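Local coordinates for protein N-acetylglucosamine-6-phosphate deacetylase (Mycobacterium smegmatis, PDB 6FV4) that probably removes the acetyl group from N-acetylglucosamine-6-phosphate, as a metal-dependent hydrolase of the NagA family in mycobacterial carbohydrate metabolism, at residues 253-258 with 318-323; 285-290 with 307-312. The protein carries 1 engineered substitution. One frame throughout, in Å; residues are numbered along the deposited sequence.

Interaction 1: residues 253-258 with 318-323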
loop_
_atom_site.group_PDB
_atom_site.type_symbol
_atom_site.label_atom_id
_atom_site.label_comp_id
_atom_site.label_asym_id
_atom_site.label_seq_id
_atom_site.Cartn_x
_atom_site.Cartn_y
_atom_site.Cartn_z
ATOM N N GLU B 253 -13.688 1.185 1.433
ATOM C CA GLU B 253 -14.497 0.070 0.965
ATOM C C GLU B 253 -13.713 -0.700 -0.076
ATOM O O GLU B 253 -12.977 -0.121 -0.876
ATOM C CB GLU B 253 -15.806 0.549 0.308
ATOM C CG GLU B 253 -16.813 1.250 1.205
ATOM C CD GLU B 253 -18.042 1.718 0.419
ATOM O OE1 GLU B 253 -18.066 1.546 -0.839
ATOM O OE2 GLU B 253 -18.986 2.261 1.047
ATOM N N MET B 254 -13.884 -2.014 -0.084
ATOM C CA MET B 254 -13.344 -2.787 -1.185
ATOM C C MET B 254 -14.334 -3.883 -1.535
ATOM O O MET B 254 -14.873 -4.551 -0.647
ATOM C CB MET B 254 -11.945 -3.373 -0.828
ATOM C CG MET B 254 -11.282 -4.069 -1.980
ATOM S SD MET B 254 -9.492 -4.301 -1.766
ATOM C CE MET B 254 -8.921 -2.620 -1.505
ATOM N N ILE B 255 -14.582 -4.061 -2.832
ATOM C CA ILE B 255 -15.377 -5.186 -3.316
ATOM C C ILE B 255 -14.409 -6.346 -3.540
ATOM O O ILE B 255 -13.669 -6.370 -4.527
ATOM C CB ILE B 255 -16.135 -4.856 -4.603
ATOM C CG1 ILE B 255 -17.026 -3.629 -4.420
ATOM C CG2 ILE B 255 -16.965 -6.059 -5.023
ATOM C CD1 ILE B 255 -17.470 -3.002 -5.744
ATOM N N VAL B 256 -14.435 -7.324 -2.638
ATOM C CA VAL B 256 -13.581 -8.503 -2.763
ATOM C C VAL B 256 -14.428 -9.685 -3.214
ATOM O O VAL B 256 -14.695 -10.614 -2.442
ATOM C CB VAL B 256 -12.855 -8.785 -1.439
ATOM C CG1 VAL B 256 -11.742 -9.798 -1.637
ATOM C CG2 VAL B 256 -12.269 -7.481 -0.908
ATOM N N ASP B 257 -14.898 -9.631 -4.461
ATOM C CA ASP B 257 -15.558 -10.765 -5.088
ATOM C C ASP B 257 -14.633 -11.528 -6.031
ATOM O O ASP B 257 -15.075 -12.485 -6.664
ATOM C CB ASP B 257 -16.823 -10.306 -5.839
ATOM C CG ASP B 257 -16.521 -9.302 -6.945
ATOM O OD1 ASP B 257 -15.343 -8.914 -7.080
ATOM O OD2 ASP B 257 -17.464 -8.905 -7.677
ATOM N N GLY B 258 -13.361 -11.137 -6.123
ATOM C CA GLY B 258 -12.428 -11.748 -7.049
ATOM C C GLY B 258 -12.396 -11.114 -8.424
ATOM O O GLY B 258 -11.488 -11.420 -9.207
ATOM N N ALA B 318 -23.035 -6.676 -15.648
ATOM C CA ALA B 318 -23.930 -5.664 -15.104
ATOM C C ALA B 318 -23.651 -5.336 -13.636
ATOM O O ALA B 318 -24.521 -4.764 -12.966
ATOM C CB ALA B 318 -25.386 -6.107 -15.266
ATOM N N GLY B 319 -22.479 -5.698 -13.120
ATOM C CA GLY B 319 -22.071 -5.338 -11.778
ATOM C C GLY B 319 -21.860 -6.551 -10.891
ATOM O O GLY B 319 -21.938 -7.705 -11.321
ATOM N N SER B 320 -21.606 -6.268 -9.614
ATOM C CA SER B 320 -21.359 -7.319 -8.638
ATOM C C SER B 320 -22.595 -8.172 -8.391
ATOM O O SER B 320 -23.715 -7.659 -8.285
ATOM C CB SER B 320 -20.915 -6.699 -7.313
ATOM O OG SER B 320 -20.919 -7.708 -6.322
ATOM N N THR B 321 -22.395 -9.482 -8.261
ATOM C CA THR B 321 -23.447 -10.354 -7.747
ATOM C C THR B 321 -22.973 -11.042 -6.480
ATOM O O THR B 321 -23.296 -12.201 -6.213
ATOM C CB THR B 321 -23.932 -11.379 -8.779
ATOM O OG1 THR B 321 -22.828 -12.004 -9.427
ATOM C CG2 THR B 321 -24.822 -10.724 -9.832
ATOM N N ALA B 322 -22.198 -10.315 -5.684
ATOM C CA ALA B 322 -21.601 -10.856 -4.474
ATOM C C ALA B 322 -22.560 -10.720 -3.305
ATOM O O ALA B 322 -23.343 -9.774 -3.234
ATOM C CB ALA B 322 -20.295 -10.132 -4.140
ATOM N N THR B 323 -22.497 -11.682 -2.390
ATOM C CA THR B 323 -23.120 -11.569 -1.077
ATOM C C THR B 323 -22.029 -11.426 -0.028
ATOM O O THR B 323 -20.871 -11.793 -0.255
ATOM C CB THR B 323 -23.980 -12.796 -0.746
ATOM O OG1 THR B 323 -23.144 -13.961 -0.721
ATOM C CG2 THR B 323 -25.063 -12.987 -1.780
HETATM O O HOH W 1 -19.469 -10.230 -8.568
#
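Asp257 and Ile255 face Ser320 and Ala322 where strand 251-255, a strand of the (beta/alpha)8 barrel of the amidohydrolase superfamily, and the loop that follows it meet the loop leading to helix 324-334. The apolar touch is small: Asp257 CB lies 3.9 Å from Ala322 CB, methylene against methyl. More loosely, the CG2 methyl of Ile255 approaches the hydroxyl Ser320 OG to 4.5 Å. No direct hydrogen bond crosses between the segments. A water does the joining, donating a hydrogen bond to Asp257 OD2 at 2.6 Å and accepting one from Thr321 N at 3.0 Å. Both carboxylate oxygens also have partners just beyond the segment: OD1 accepts from Val259 N, and OD2 is hydrogen-bonded to ND1 of His260, a predicted substrate-binding residue. Held through both oxygens, the carboxylate, which chi1 of 60° places between the backbone N and carbonyl carbon, probably has little room to rotate. Within the loop, Ser320 forms an ST turn. Its OG, anti to the backbone N (chi1 169°), stays 3.9 Å from Asp257 OD2 and is instead hydrogen-bonded to Thr282 O, while accepting from Ala322 N at 3.0 Å with an N-H...O angle of 157°.

Interaction 2: residues 285-290 with 307-312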
loop_
_atom_site.group_PDB
_atom_site.type_symbol
_atom_site.label_atom_id
_atom_site.label_comp_id
_atom_site.label_asym_id
_atom_site.label_seq_id
_atom_site.Cartn_x
_atom_site.Cartn_y
_atom_site.Cartn_z
ATOM N N MET B 285 -25.884 -6.068 -7.049
ATOM C CA MET B 285 -26.999 -5.586 -7.853
ATOM C C MET B 285 -28.150 -6.585 -7.801
ATOM O O MET B 285 -28.059 -7.654 -7.189
ATOM C CB MET B 285 -26.571 -5.279 -9.295
ATOM C CG MET B 285 -25.866 -6.386 -10.043
ATOM S SD MET B 285 -26.944 -7.548 -10.890
ATOM C CE MET B 285 -27.998 -6.456 -11.848
ATOM N N ALA B 286 -29.280 -6.189 -8.407
ATOM C CA ALA B 286 -30.536 -6.894 -8.191
ATOM C C ALA B 286 -30.509 -8.352 -8.619
ATOM O O ALA B 286 -31.323 -9.131 -8.117
ATOM C CB ALA B 286 -31.687 -6.164 -8.902
ATOM N N ALA B 287 -29.591 -8.763 -9.499
ATOM C CA ALA B 287 -29.561 -10.165 -9.906
ATOM C C ALA B 287 -28.838 -11.064 -8.912
ATOM O O ALA B 287 -28.844 -12.284 -9.093
ATOM C CB ALA B 287 -28.907 -10.316 -11.279
ATOM N N THR B 288 -28.219 -10.495 -7.880
ATOM C CA THR B 288 -27.526 -11.291 -6.876
ATOM C C THR B 288 -28.433 -12.364 -6.290
ATOM O O THR B 288 -29.557 -12.083 -5.865
ATOM C CB THR B 288 -27.016 -10.373 -5.763
ATOM O OG1 THR B 288 -26.198 -9.349 -6.344
ATOM C CG2 THR B 288 -26.198 -11.169 -4.737
ATOM N N GLY B 289 -27.937 -13.603 -6.277
ATOM C CA GLY B 289 -28.645 -14.719 -5.678
ATOM C C GLY B 289 -29.701 -15.370 -6.544
ATOM O O GLY B 289 -30.392 -16.283 -6.069
ATOM N N MET B 290 -29.861 -14.941 -7.788
ATOM C CA MET B 290 -30.865 -15.529 -8.662
ATOM C C MET B 290 -30.271 -16.679 -9.460
ATOM O O MET B 290 -29.084 -16.681 -9.793
ATOM C CB MET B 290 -31.436 -14.484 -9.619
ATOM C CG MET B 290 -32.077 -13.312 -8.905
ATOM S SD MET B 290 -32.792 -12.187 -10.101
ATOM C CE MET B 290 -34.403 -12.944 -10.282
ATOM N N GLY B 307 -24.134 -17.665 -12.482
ATOM C CA GLY B 307 -24.163 -16.669 -11.430
ATOM C C GLY B 307 -23.593 -15.312 -11.786
ATOM O O GLY B 307 -23.572 -14.427 -10.919
ATOM N N VAL B 308 -23.125 -15.114 -13.018
ATOM C CA VAL B 308 -22.620 -13.823 -13.478
ATOM C C VAL B 308 -23.720 -13.130 -14.268
ATOM O O VAL B 308 -24.270 -13.707 -15.216
ATOM C CB VAL B 308 -21.361 -13.988 -14.342
ATOM C CG1 VAL B 308 -20.882 -12.634 -14.853
ATOM C CG2 VAL B 308 -20.256 -14.706 -13.556
ATOM N N ALA B 309 -24.036 -11.894 -13.895
ATOM C CA ALA B 309 -25.120 -11.152 -14.526
ATOM C C ALA B 309 -24.586 -10.319 -15.690
ATOM O O ALA B 309 -23.583 -9.615 -15.545
ATOM C CB ALA B 309 -25.815 -10.251 -13.502
ATOM N N ARG B 310 -25.258 -10.404 -16.845
ATOM C CA ARG B 310 -24.930 -9.585 -18.005
ATOM C C ARG B 310 -26.214 -9.024 -18.595
ATOM O O ARG B 310 -27.287 -9.633 -18.493
ATOM C CB ARG B 310 -24.176 -10.376 -19.086
ATOM C CG ARG B 310 -22.746 -10.744 -18.723
ATOM C CD ARG B 310 -22.177 -11.725 -19.729
ATOM N NE ARG B 310 -20.776 -12.040 -19.460
ATOM C CZ ARG B 310 -20.369 -13.057 -18.709
ATOM N NH1 ARG B 310 -21.253 -13.875 -18.150
ATOM N NH2 ARG B 310 -19.074 -13.257 -18.520
ATOM N N VAL B 311 -26.116 -7.853 -19.215
ATOM C CA VAL B 311 -27.287 -7.335 -19.908
ATOM C C VAL B 311 -27.540 -8.216 -21.126
ATOM O O VAL B 311 -26.606 -8.587 -21.849
ATOM C CB VAL B 311 -27.112 -5.850 -20.265
ATOM C CG1 VAL B 311 -26.840 -5.038 -19.006
ATOM C CG2 VAL B 311 -26.004 -5.643 -21.261
ATOM N N ALA B 312 -28.795 -8.624 -21.310
ATOM C CA ALA B 312 -29.105 -9.628 -22.321
ATOM C C ALA B 312 -28.727 -9.126 -23.709
ATOM O O ALA B 312 -28.908 -7.952 -24.037
ATOM C CB ALA B 312 -30.588 -9.999 -22.273
#
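Ala309 CB carries the whole tight part of this contact, touching Ala287 CB at 3.8 Å and Met285 SD at 3.9 Å. The two partners come from one compact loop. In the conformer described, one of two deposited, Met285 places CG between its backbone N and carbonyl carbon (chi1 53°), and further bends at chi2 and chi3 curl the chain back over the turn, so that the sulfur rather than the terminal CE meets the alanine methyl. The curl also brings SD to 3.2 Å from Ala287 N, a weak hydrogen bond that ties the thioether to the same turn. Two overlapping beta turns shape the loop: type I from Met285 to Thr288, then type II from Ala287 to Met290, with Gly289 at positive phi. Met285 O is gripped twice by Thr288, from its backbone N at 2.9 Å and from OG1 at 2.7 Å, the hydroxyl tilted 15° from the carbonyl plane. The second turn closes through Met290 N and Ala287 O at 3.1 Å. Strand 308-311 is an outermost strand of a three-stranded antiparallel sheet whose other members, 300-305 and 293-297, supply Val304 and Leu297 against Ala287. Away from the methyls the contact thins out: Gly289 is exposed to solvent, and in Met290, partly exposed, the end of the side chain leads away from strand 308-311, the residue packing on Tyr295 and Leu297.

Overall arrangement
Interaction 2 is nested in sequence within the loop closed by interaction 1, their centres 12 Å apart. Loop 318-323 joins them: through Ser320 and Ala322 it meets residues 255-257, while Ser320 O probably accepts from Met285 N at 3.0 Å and Thr321 OG1 is probably hydrogen-bonded to Gly307 O at 2.9 Å. The loop also carries Ala318 and Gly319, predicted to bind substrate, and the Met285 side chain is about 4 Å from Gly319. Interaction 1 is nearer the metals: the Ile255 side chain is about 7 Å from both zinc and cadmium, that of Met285 about 8 Å from zinc and 10 Å from cadmium. The Ile255 side chain is about 4 Å from that of Ala283, the engineered residue at the predicted proton donor/acceptor position.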